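PDB 2PKE: haloacid delahogenase-like family hydrolase from Xanthomonas campestris pv. campestris, which probably acts as a magnesium-dependent phosphatase of the haloacid dehalogenase family, although its natural substrate is not established. Local coordinates for residues Ile13-Phe18 against Ala129-Thr134; Gly116-Val121 against Ser151-Arg156; Ala122-Asp127 against Gly235-Val240. All blocks are in the same frame, centred on the assembly; numbering follows the deposited sequence.

Contact 1. Residues Ile13-Phe18 against Ala129-Thr134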
ATOM      1  N   ILE A  13      21.699  11.858  17.229  1.00 23.79           N
ATOM      2  CA  ILE A  13      20.851  11.207  16.227  1.00 20.04           C
ATOM      3  C   ILE A  13      20.523   9.775  16.708  1.00 21.65           C
ATOM      4  O   ILE A  13      21.393   9.064  17.192  1.00 22.42           O
ATOM      5  CB  ILE A  13      21.546  11.181  14.833  1.00 20.30           C
ATOM      6  CG1 ILE A  13      21.727  12.579  14.244  1.00 21.96           C
ATOM      7  CG2 ILE A  13      20.838  10.185  13.822  1.00 15.46           C
ATOM      8  CD1 ILE A  13      20.515  13.391  14.197  1.00 18.36           C
ATOM      9  N   GLN A  14      19.270   9.360  16.601  1.00 21.48           N
ATOM     10  CA  GLN A  14      18.862   8.034  17.063  1.00 19.80           C
ATOM     11  C   GLN A  14      18.330   7.137  15.958  1.00 20.98           C
ATOM     12  O   GLN A  14      18.274   5.924  16.142  1.00 22.93           O
ATOM     13  CB  GLN A  14      17.778   8.168  18.143  1.00 18.68           C
ATOM     14  CG  GLN A  14      18.167   8.979  19.374  1.00 20.49           C
ATOM     15  CD  GLN A  14      19.161   8.297  20.231  1.00 21.43           C
ATOM     16  OE1 GLN A  14      19.305   7.067  20.170  1.00 28.08           O
ATOM     17  NE2 GLN A  14      19.859   9.072  21.086  1.00 17.10           N
ATOM     18  N   LEU A  15      17.927   7.715  14.821  1.00 19.27           N
ATOM     19  CA  LEU A  15      17.240   6.972  13.800  1.00 19.46           C
ATOM     20  C   LEU A  15      17.701   7.424  12.425  1.00 20.28           C
ATOM     21  O   LEU A  15      17.810   8.593  12.176  1.00 15.41           O
ATOM     22  CB  LEU A  15      15.734   7.135  13.922  1.00 21.08           C
ATOM     23  CG  LEU A  15      14.850   6.411  12.916  1.00 22.39           C
ATOM     24  CD1 LEU A  15      14.914   4.859  13.007  1.00 19.02           C
ATOM     25  CD2 LEU A  15      13.374   6.858  13.050  1.00 22.00           C
ATOM     26  N   VAL A  16      18.016   6.479  11.562  1.00 20.82           N
ATOM     27  CA  VAL A  16      18.415   6.809  10.215  1.00 19.42           C
ATOM     28  C   VAL A  16      17.412   6.161   9.271  1.00 19.66           C
ATOM     29  O   VAL A  16      17.197   4.951   9.314  1.00 21.94           O
ATOM     30  CB  VAL A  16      19.825   6.355   9.913  1.00 21.60           C
ATOM     31  CG1 VAL A  16      20.203   6.761   8.481  1.00 12.44           C
ATOM     32  CG2 VAL A  16      20.817   6.927  10.933  1.00 15.34           C
ATOM     33  N   GLY A  17      16.797   6.983   8.436  1.00 16.71           N
ATOM     34  CA  GLY A  17      15.837   6.522   7.492  1.00 18.21           C
ATOM     35  C   GLY A  17      16.505   6.407   6.152  1.00 20.44           C
ATOM     36  O   GLY A  17      17.405   7.179   5.857  1.00 19.47           O
ATOM     37  N   PHE A  18      16.078   5.424   5.343  1.00 18.29           N
ATOM     38  CA  PHE A  18      16.606   5.224   4.026  1.00 17.96           C
ATOM     39  C   PHE A  18      15.460   5.212   3.044  1.00 15.59           C
ATOM     40  O   PHE A  18      14.470   4.498   3.252  1.00 20.17           O
ATOM     41  CB  PHE A  18      17.324   3.875   3.923  1.00 21.22           C
ATOM     42  CG  PHE A  18      18.560   3.779   4.769  1.00 17.07           C
ATOM     43  CD1 PHE A  18      18.481   3.469   6.105  1.00 20.70           C
ATOM     44  CD2 PHE A  18      19.799   4.036   4.220  1.00 19.52           C
ATOM     45  CE1 PHE A  18      19.643   3.393   6.881  1.00 18.47           C
ATOM     46  CE2 PHE A  18      20.935   3.947   4.987  1.00 16.00           C
ATOM     47  CZ  PHE A  18      20.839   3.622   6.324  1.00 15.87           C
ATOM     48  N   ALA A 129      19.222   3.131  15.141  1.00 23.93           N
ATOM     49  CA  ALA A 129      18.036   2.488  14.576  1.00 21.16           C
ATOM     50  C   ALA A 129      17.998   2.832  13.121  1.00 23.24           C
ATOM     51  O   ALA A 129      18.410   3.942  12.741  1.00 24.44           O
ATOM     52  CB  ALA A 129      16.759   2.991  15.220  1.00 22.34           C
ATOM     53  N   VAL A 130      17.488   1.912  12.305  1.00 23.63           N
ATOM     54  CA  VAL A 130      17.335   2.177  10.848  1.00 23.38           C
ATOM     55  C   VAL A 130      15.896   1.890  10.399  1.00 24.41           C
ATOM     56  O   VAL A 130      15.241   1.018  10.939  1.00 21.62           O
ATOM     57  CB  VAL A 130      18.333   1.387   9.977  1.00 26.67           C
ATOM     58  CG1 VAL A 130      19.786   1.824  10.266  1.00 16.51           C
ATOM     59  CG2 VAL A 130      18.130  -0.141  10.128  1.00 26.83           C
ATOM     60  N   VAL A 131      15.383   2.646   9.426  1.00 24.59           N
ATOM     61  CA  VAL A 131      14.045   2.412   8.904  1.00 21.38           C
ATOM     62  C   VAL A 131      14.090   2.648   7.384  1.00 17.65           C
ATOM     63  O   VAL A 131      14.761   3.540   6.898  1.00 19.68           O
ATOM     64  CB  VAL A 131      12.944   3.322   9.609  1.00 25.22           C
ATOM     65  CG1 VAL A 131      13.358   4.837   9.645  1.00 18.77           C
ATOM     66  CG2 VAL A 131      11.537   3.095   8.958  1.00 23.73           C
ATOM     67  N   LEU A 132      13.342   1.869   6.641  1.00 21.07           N
ATOM     68  CA  LEU A 132      13.171   2.143   5.197  1.00 16.38           C
ATOM     69  C   LEU A 132      11.878   2.907   5.035  1.00 19.60           C
ATOM     70  O   LEU A 132      10.838   2.413   5.442  1.00 21.83           O
ATOM     71  CB  LEU A 132      13.081   0.859   4.397  1.00 22.27           C
ATOM     72  CG  LEU A 132      13.380   1.076   2.910  1.00 22.77           C
ATOM     73  CD1 LEU A 132      13.993  -0.182   2.344  1.00 42.38           C
ATOM     74  CD2 LEU A 132      12.147   1.478   2.157  1.00 31.99           C
ATOM     75  N   ILE A 133      11.931   4.103   4.453  1.00 22.08           N
ATOM     76  CA  ILE A 133      10.736   4.903   4.231  1.00 20.54           C
ATOM     77  C   ILE A 133      10.630   5.155   2.759  1.00 22.67           C
ATOM     78  O   ILE A 133      11.511   5.770   2.118  1.00 19.14           O
ATOM     79  CB  ILE A 133      10.736   6.226   5.009  1.00 21.36           C
ATOM     80  CG1 ILE A 133      10.941   5.914   6.489  1.00 19.72           C
ATOM     81  CG2 ILE A 133       9.434   7.052   4.740  1.00 16.68           C
ATOM     82  CD1 ILE A 133      11.104   7.144   7.432  1.00 19.49           C
ATOM     83  N   THR A 134       9.537   4.683   2.200  1.00 19.62           N
ATOM     84  CA  THR A 134       9.293   4.880   0.776  1.00 22.78           C
ATOM     85  C   THR A 134       7.835   5.219   0.437  1.00 21.60           C
ATOM     86  O   THR A 134       6.969   4.907   1.198  1.00 21.67           O
ATOM     87  CB  THR A 134       9.672   3.633  -0.014  1.00 24.87           C
ATOM     88  OG1 THR A 134       9.679   3.998  -1.402  1.00 32.05           O
ATOM     89  CG2 THR A 134       8.676   2.505   0.216  1.00 21.34           C
TER

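Contact 2. Residues Gly116-Val121 against Ser151-Arg156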
ATOM      1  N   GLY A 116      27.966  -1.142  -2.446  1.00 25.69           N
ATOM      2  CA  GLY A 116      28.346  -0.581  -1.155  1.00 24.29           C
ATOM      3  C   GLY A 116      27.226  -0.352  -0.167  1.00 23.87           C
ATOM      4  O   GLY A 116      27.474  -0.022   1.000  1.00 21.96           O
ATOM      5  N   VAL A 117      25.989  -0.547  -0.616  1.00 21.48           N
ATOM      6  CA  VAL A 117      24.826  -0.231   0.201  1.00 20.56           C
ATOM      7  C   VAL A 117      24.732  -1.121   1.424  1.00 19.41           C
ATOM      8  O   VAL A 117      24.626  -0.635   2.536  1.00 19.98           O
ATOM      9  CB  VAL A 117      23.545  -0.246  -0.630  1.00 22.61           C
ATOM     10  CG1 VAL A 117      22.295  -0.341   0.239  1.00 19.86           C
ATOM     11  CG2 VAL A 117      23.509   1.005  -1.518  1.00 20.71           C
ATOM     12  N   ARG A 118      24.853  -2.433   1.247  1.00 17.32           N
ATOM     13  CA  ARG A 118      24.680  -3.340   2.370  1.00 21.40           C
ATOM     14  C   ARG A 118      25.682  -3.052   3.454  1.00 21.89           C
ATOM     15  O   ARG A 118      25.333  -3.098   4.660  1.00 21.29           O
ATOM     16  CB  ARG A 118      24.769  -4.811   1.905  1.00 23.70           C
ATOM     17  CG  ARG A 118      24.510  -5.813   2.988  1.00 24.10           C
ATOM     18  CD  ARG A 118      24.387  -7.263   2.535  1.00 26.00           C
ATOM     19  NE  ARG A 118      24.170  -7.869   3.808  1.00 22.79           N
ATOM     20  CZ  ARG A 118      23.005  -8.201   4.322  1.00 24.46           C
ATOM     21  NH1 ARG A 118      21.895  -8.283   3.603  1.00 23.57           N
ATOM     22  NH2 ARG A 118      23.000  -8.599   5.566  1.00 22.50           N
ATOM     23  N   GLU A 119      26.932  -2.771   3.076  1.00 22.63           N
ATOM     24  CA  GLU A 119      27.965  -2.502   4.099  1.00 21.51           C
ATOM     25  C   GLU A 119      27.673  -1.194   4.831  1.00 21.43           C
ATOM     26  O   GLU A 119      27.857  -1.130   6.000  1.00 20.94           O
ATOM     27  CB  GLU A 119      29.393  -2.393   3.508  1.00 23.14           C
ATOM     28  CG  GLU A 119      29.977  -3.753   3.113  1.00 29.56           C
ATOM     29  CD  GLU A 119      29.571  -4.246   1.720  1.00 42.31           C
ATOM     30  OE1 GLU A 119      28.740  -3.590   1.016  1.00 39.11           O
ATOM     31  OE2 GLU A 119      30.114  -5.315   1.331  1.00 48.38           O
ATOM     32  N   ALA A 120      27.296  -0.154   4.083  1.00 23.32           N
ATOM     33  CA  ALA A 120      26.897   1.175   4.636  1.00 22.25           C
ATOM     34  C   ALA A 120      25.763   1.010   5.674  1.00 19.90           C
ATOM     35  O   ALA A 120      25.872   1.450   6.821  1.00 19.48           O
ATOM     36  CB  ALA A 120      26.465   2.084   3.498  1.00 21.64           C
ATOM     37  N   VAL A 121      24.692   0.322   5.278  1.00 20.60           N
ATOM     38  CA  VAL A 121      23.525   0.119   6.158  1.00 21.07           C
ATOM     39  C   VAL A 121      23.884  -0.654   7.426  1.00 22.19           C
ATOM     40  O   VAL A 121      23.442  -0.290   8.518  1.00 23.99           O
ATOM     41  CB  VAL A 121      22.366  -0.653   5.465  1.00 18.28           C
ATOM     42  CG1 VAL A 121      21.204  -0.877   6.432  1.00 15.80           C
ATOM     43  CG2 VAL A 121      21.901   0.018   4.147  1.00 20.73           C
ATOM     44  N   SER A 151      16.385  -7.403   3.633  1.00 25.20           N
ATOM     45  CA  SER A 151      15.329  -7.603   4.670  1.00 25.09           C
ATOM     46  C   SER A 151      15.814  -7.801   6.074  1.00 25.67           C
ATOM     47  O   SER A 151      15.182  -7.375   7.014  1.00 26.54           O
ATOM     48  CB  SER A 151      14.453  -8.828   4.348  1.00 23.52           C
ATOM     49  OG  SER A 151      13.563  -8.494   3.339  1.00 37.53           O
ATOM     50  N   ASP A 152      16.908  -8.509   6.235  1.00 25.03           N
ATOM     51  CA  ASP A 152      17.443  -8.712   7.564  1.00 26.62           C
ATOM     52  C   ASP A 152      17.849  -7.415   8.238  1.00 24.91           C
ATOM     53  O   ASP A 152      17.864  -7.372   9.462  1.00 29.56           O
ATOM     54  CB  ASP A 152      18.616  -9.716   7.570  1.00 26.96           C
ATOM     55  CG  ASP A 152      19.803  -9.224   6.772  1.00 27.52           C
ATOM     56  OD1 ASP A 152      19.615  -8.663   5.687  1.00 24.95           O
ATOM     57  OD2 ASP A 152      20.936  -9.428   7.227  1.00 31.59           O
ATOM     58  N   LEU A 153      18.217  -6.382   7.467  1.00 22.84           N
ATOM     59  CA  LEU A 153      18.580  -5.095   8.015  1.00 22.44           C
ATOM     60  C   LEU A 153      17.413  -4.134   8.177  1.00 22.24           C
ATOM     61  O   LEU A 153      17.523  -3.180   8.922  1.00 24.26           O
ATOM     62  CB  LEU A 153      19.625  -4.383   7.132  1.00 21.69           C
ATOM     63  CG  LEU A 153      20.974  -5.070   6.928  1.00 23.27           C
ATOM     64  CD1 LEU A 153      21.777  -4.391   5.826  1.00 21.25           C
ATOM     65  CD2 LEU A 153      21.733  -5.033   8.258  1.00 29.56           C
ATOM     66  N   PHE A 154      16.308  -4.372   7.483  1.00 22.19           N
ATOM     67  CA  PHE A 154      15.177  -3.480   7.527  1.00 28.33           C
ATOM     68  C   PHE A 154      13.965  -4.254   7.990  1.00 34.99           C
ATOM     69  O   PHE A 154      13.110  -4.602   7.187  1.00 39.83           O
ATOM     70  CB  PHE A 154      14.952  -2.837   6.175  1.00 28.54           C
ATOM     71  CG  PHE A 154      15.992  -1.823   5.829  1.00 24.88           C
ATOM     72  CD1 PHE A 154      16.037  -0.622   6.536  1.00 23.79           C
ATOM     73  CD2 PHE A 154      16.935  -2.063   4.807  1.00 25.21           C
ATOM     74  CE1 PHE A 154      17.009   0.359   6.228  1.00 27.56           C
ATOM     75  CE2 PHE A 154      17.921  -1.096   4.494  1.00 21.51           C
ATOM     76  CZ  PHE A 154      17.935   0.129   5.200  1.00 27.70           C
ATOM     77  N   PRO A 155      13.916  -4.541   9.292  1.00 39.25           N
ATOM     78  CA  PRO A 155      12.689  -5.028   9.908  1.00 43.82           C
ATOM     79  C   PRO A 155      11.617  -3.875   9.926  1.00 43.78           C
ATOM     80  O   PRO A 155      10.457  -4.068   9.477  1.00 44.61           O
ATOM     81  CB  PRO A 155      13.150  -5.465  11.316  1.00 44.79           C
ATOM     82  CG  PRO A 155      14.376  -4.608  11.626  1.00 45.84           C
ATOM     83  CD  PRO A 155      15.006  -4.330  10.268  1.00 42.25           C
ATOM     84  N   ARG A 156      12.038  -2.679  10.361  1.00 40.15           N
ATOM     85  CA  ARG A 156      11.190  -1.480  10.252  1.00 37.77           C
ATOM     86  C   ARG A 156      11.048  -0.988   8.796  1.00 34.74           C
ATOM     87  O   ARG A 156      12.034  -0.478   8.192  1.00 29.34           O
ATOM     88  CB  ARG A 156      11.779  -0.331  11.079  1.00 39.72           C
ATOM     89  CG  ARG A 156      12.064  -0.642  12.518  1.00 43.33           C
ATOM     90  CD  ARG A 156      12.781   0.516  13.164  1.00 47.28           C
ATOM     91  NE  ARG A 156      12.630   0.432  14.607  1.00 50.63           N
ATOM     92  CZ  ARG A 156      13.456  -0.215  15.420  1.00 64.05           C
ATOM     93  NH1 ARG A 156      14.541  -0.830  14.951  1.00 71.14           N
ATOM     94  NH2 ARG A 156      13.197  -0.242  16.726  1.00 68.96           N
TER

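Contact 3. Residues Ala122-Asp127 against Gly235-Val240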
ATOM      1  N   ALA A 122      24.630  -1.755   7.267  1.00 22.49           N
ATOM      2  CA  ALA A 122      25.098  -2.553   8.401  1.00 22.28           C
ATOM      3  C   ALA A 122      25.942  -1.701   9.337  1.00 22.42           C
ATOM      4  O   ALA A 122      25.851  -1.811  10.570  1.00 18.24           O
ATOM      5  CB  ALA A 122      25.936  -3.821   7.871  1.00 21.07           C
ATOM      6  N   ALA A 123      26.830  -0.888   8.756  1.00 24.81           N
ATOM      7  CA  ALA A 123      27.705  -0.020   9.563  1.00 22.01           C
ATOM      8  C   ALA A 123      26.885   0.974  10.383  1.00 24.00           C
ATOM      9  O   ALA A 123      27.135   1.159  11.581  1.00 26.05           O
ATOM     10  CB  ALA A 123      28.749   0.723   8.667  1.00 23.64           C
ATOM     11  N   ILE A 124      25.896   1.609   9.737  1.00 20.63           N
ATOM     12  CA  ILE A 124      25.034   2.566  10.418  1.00 19.46           C
ATOM     13  C   ILE A 124      24.187   1.866  11.479  1.00 19.37           C
ATOM     14  O   ILE A 124      24.100   2.351  12.617  1.00 22.18           O
ATOM     15  CB  ILE A 124      24.163   3.327   9.450  1.00 18.32           C
ATOM     16  CG1 ILE A 124      25.052   4.266   8.616  1.00 16.49           C
ATOM     17  CG2 ILE A 124      23.053   4.093  10.218  1.00 18.05           C
ATOM     18  CD1 ILE A 124      24.446   4.751   7.273  1.00 16.93           C
ATOM     19  N   ALA A 125      23.642   0.707  11.122  1.00 24.62           N
ATOM     20  CA  ALA A 125      22.727  -0.028  11.996  1.00 24.27           C
ATOM     21  C   ALA A 125      23.405  -0.472  13.279  1.00 26.63           C
ATOM     22  O   ALA A 125      22.731  -0.809  14.220  1.00 31.17           O
ATOM     23  CB  ALA A 125      22.162  -1.193  11.287  1.00 22.46           C
ATOM     24  N   ALA A 126      24.728  -0.488  13.310  1.00 30.48           N
ATOM     25  CA  ALA A 126      25.494  -0.823  14.521  1.00 28.75           C
ATOM     26  C   ALA A 126      25.315   0.231  15.613  1.00 28.84           C
ATOM     27  O   ALA A 126      25.363  -0.101  16.793  1.00 27.46           O
ATOM     28  CB  ALA A 126      27.002  -0.988  14.170  1.00 29.70           C
ATOM     29  N   ASP A 127      25.102   1.496  15.223  1.00 26.71           N
ATOM     30  CA  ASP A 127      25.026   2.633  16.173  1.00 26.82           C
ATOM     31  C   ASP A 127      23.682   3.363  16.265  1.00 23.67           C
ATOM     32  O   ASP A 127      23.481   4.171  17.172  1.00 25.64           O
ATOM     33  CB  ASP A 127      26.077   3.689  15.796  1.00 27.59           C
ATOM     34  CG  ASP A 127      27.479   3.151  15.833  1.00 32.49           C
ATOM     35  OD1 ASP A 127      27.809   2.540  16.840  1.00 34.25           O
ATOM     36  OD2 ASP A 127      28.241   3.332  14.862  1.00 45.98           O
ATOM     37  N   GLY A 235      30.166   6.568   1.703  1.00 24.98           N
ATOM     38  CA  GLY A 235      30.254   7.797   2.530  1.00 20.61           C
ATOM     39  C   GLY A 235      29.136   8.024   3.553  1.00 19.61           C
ATOM     40  O   GLY A 235      29.229   8.916   4.383  1.00 17.63           O
ATOM     41  N   TRP A 236      28.103   7.176   3.553  1.00 19.19           N
ATOM     42  CA  TRP A 236      26.947   7.424   4.387  1.00 17.95           C
ATOM     43  C   TRP A 236      27.245   7.316   5.890  1.00 21.06           C
ATOM     44  O   TRP A 236      26.743   8.130   6.647  1.00 21.72           O
ATOM     45  CB  TRP A 236      25.793   6.463   4.075  1.00 18.35           C
ATOM     46  CG  TRP A 236      25.104   6.628   2.744  1.00 21.00           C
ATOM     47  CD1 TRP A 236      25.150   7.694   1.931  1.00 17.14           C
ATOM     48  CD2 TRP A 236      24.186   5.704   2.149  1.00 18.03           C
ATOM     49  NE1 TRP A 236      24.360   7.492   0.819  1.00 22.14           N
ATOM     50  CE2 TRP A 236      23.761   6.272   0.919  1.00 16.54           C
ATOM     51  CE3 TRP A 236      23.764   4.400   2.475  1.00 21.71           C
ATOM     52  CZ2 TRP A 236      22.874   5.619   0.056  1.00 19.35           C
ATOM     53  CZ3 TRP A 236      22.904   3.742   1.622  1.00 19.34           C
ATOM     54  CH2 TRP A 236      22.445   4.357   0.427  1.00 21.94           C
ATOM     55  N   PRO A 237      27.968   6.259   6.332  1.00 21.67           N
ATOM     56  CA  PRO A 237      28.198   6.110   7.774  1.00 20.03           C
ATOM     57  C   PRO A 237      28.963   7.310   8.364  1.00 19.00           C
ATOM     58  O   PRO A 237      28.541   7.859   9.397  1.00 20.14           O
ATOM     59  CB  PRO A 237      28.976   4.772   7.865  1.00 20.39           C
ATOM     60  CG  PRO A 237      28.629   4.041   6.588  1.00 22.33           C
ATOM     61  CD  PRO A 237      28.535   5.109   5.577  1.00 21.53           C
ATOM     62  N   ALA A 238      30.007   7.760   7.673  1.00 17.89           N
ATOM     63  CA  ALA A 238      30.765   8.969   8.081  1.00 20.50           C
ATOM     64  C   ALA A 238      29.871  10.223   8.147  1.00 19.41           C
ATOM     65  O   ALA A 238      29.997  11.053   9.047  1.00 20.54           O
ATOM     66  CB  ALA A 238      31.970   9.219   7.118  1.00 20.02           C
ATOM     67  N   ALA A 239      28.967  10.335   7.192  1.00 19.32           N
ATOM     68  CA  ALA A 239      28.044  11.476   7.091  1.00 20.35           C
ATOM     69  C   ALA A 239      27.077  11.452   8.243  1.00 19.30           C
ATOM     70  O   ALA A 239      26.836  12.481   8.829  1.00 23.23           O
ATOM     71  CB  ALA A 239      27.313  11.514   5.717  1.00 19.37           C
ATOM     72  N   VAL A 240      26.585  10.271   8.602  1.00 19.41           N
ATOM     73  CA  VAL A 240      25.666  10.128   9.743  1.00 20.09           C
ATOM     74  C   VAL A 240      26.365  10.584  11.024  1.00 21.98           C
ATOM     75  O   VAL A 240      25.793  11.352  11.829  1.00 20.31           O
ATOM     76  CB  VAL A 240      25.117   8.677   9.894  1.00 17.28           C
ATOM     77  CG1 VAL A 240      24.405   8.465  11.338  1.00 15.65           C
ATOM     78  CG2 VAL A 240      24.180   8.364   8.744  1.00 20.46           C
TER

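Contact 1. Residues Ile13-Phe18 against Ala129-Thr134
Leu15 and Ala129 meet tightly where the two strands begin to run side by side: Leu15 CD1 lies 3.4 Å from Ala129 CB. The first torsion of Leu15 sets CG anti to the backbone N (chi1 -180°), beside the carbonyl carbon. CD1, at the end of Leu15, also comes 3.7 Å from Val131 CG1. That methyl stands between the backbone N and the carbonyl carbon of Val131 (chi1 50°), the crowded position, and there it also touches the bare backbone of Gly17, CG1 to Gly17 CA 3.7 Å. Helix 165-175 closes over this face through Leu172 and Phe175. On the opposite face Phe18 and Val130 cross obliquely, the ring atom CE1 of Phe18 meeting Val130 CG1 at 3.7 Å near the plane of the ring, while Ile124 packs on both residues. Between the faces, main-chain bonds alternate in parallel register. Phe18 N donates to Val131 O at 2.8 Å, and Ile133 N reaches Phe18 O at the same 2.8 Å. The pair illustrates how neighbouring parallel strands build the centre of the Rossmann-like HAD fold, in which the first strand delivers its metal-binding aspartate, here Asp19, just beyond Phe18.

Contact 2. Residues Gly116-Val121 against Ser151-Arg156
Arg118 and Asp152 form the polar half of this contact, a salt bridge in which the guanidinium grips the carboxylate end-on with two nitrogens. Arg118 NH2 gives the straighter and shorter bond, 2.8 Å to Asp152 OD2 at an N-H...O angle of 162°, and NH1 reaches Asp152 OD1 at 3.1 Å. Both oxygens use their syn lone pairs, and the two planar groups are only 15° apart, the usual geometry of a bidentate pair; a further NH2 to OD1 approach is weak. The arginine chain is extended from CG to NE, which carries its head away from the helix, and the side chains of Arg118 and Asp152 cross at about a right angle.

The apolar half lies beside it. Leu153 CD1 sits 4.3 Å above the plane of the Arg118 guanidinium, over its centre, and touches Val121 CG1 at 3.6 Å. The same valine methyl meets Phe154 CZ at 3.6 Å, the two side chains reaching toward each other tip to tip. Phe154 then continues inward, its ring meeting that of Phe18, so that the loop between helix 138-148 and strand 157-160 is joined both to helix 117-125 and to the central sheet.

Leu153 thus serves both halves, lying against charge and hydrocarbon alike. Because Arg118 and Asp152 are exposed, water probably weakens their attraction, while the two matched syn bonds fix how guanidinium and carboxylate face each other; Leu153, with the buried Val121 and Phe154, supplies the hydrophobic part.

Contact 3. Residues Ala122-Asp127 against Gly235-Val240
The amide of Val240 donates to Trp236 O at 2.9 Å, a helical bond that sets these two residues one turn apart, with CB of Trp236 and CG2 of Val240 both against Ile124. The isoleucine places CG1 anti to its carbonyl carbon (chi1 -69°), and from there the chain runs out to CD1, which touches Trp236 CB and Val240 CG2 at 3.9 Å each. Pro237 lies between them in sequence and takes the other part of the side chain: Ile124 CG1 comes 3.7 Å from Pro237 CA, the two side chains crossing at about a right angle. Both helices, 117-125 and 236-250, rest on the same face of the parallel sheet of this alpha/beta fold, since Ile124 and Val240 each pack on Val16 of strand 15-18. Farther from the sheet, Ala123 CB meets Pro237 CG at 3.9 Å. The small alanine and the compact proline ring suit a close approach of the backbones, with Ile124 CA and Pro237 CA 5.4 Å apart. Trp236 takes part through its CB, whereas its indole leads away from Ile124 toward Ala120 and Val117 of helix 117-125, and its NE1 is hydrogen-bonded to Thr206 OG1.

Overall arrangement
From the N terminus, strand 15-18 is followed by a long, mostly helical excursion, consistent with a HAD cap, before helix 117-125 and strand 129-135 return the chain to the sheet; contact 1 closes that loop of 110 residues. Contact 2 closes a shorter one, from the start of helix 117-125 to the loop before strand 157-160. Contact 3 spans 107 residues to bring the C-terminal helix 236-250 beside the second half of helix 117-125. Each pair of contacts crosses along the chain and none nests, so the three loops overlap. Contacts 2 and 3 both use helix 117-125, whereas contact 1 joins two strands beneath it, with Phe18 touching both Phe154 and Trp236.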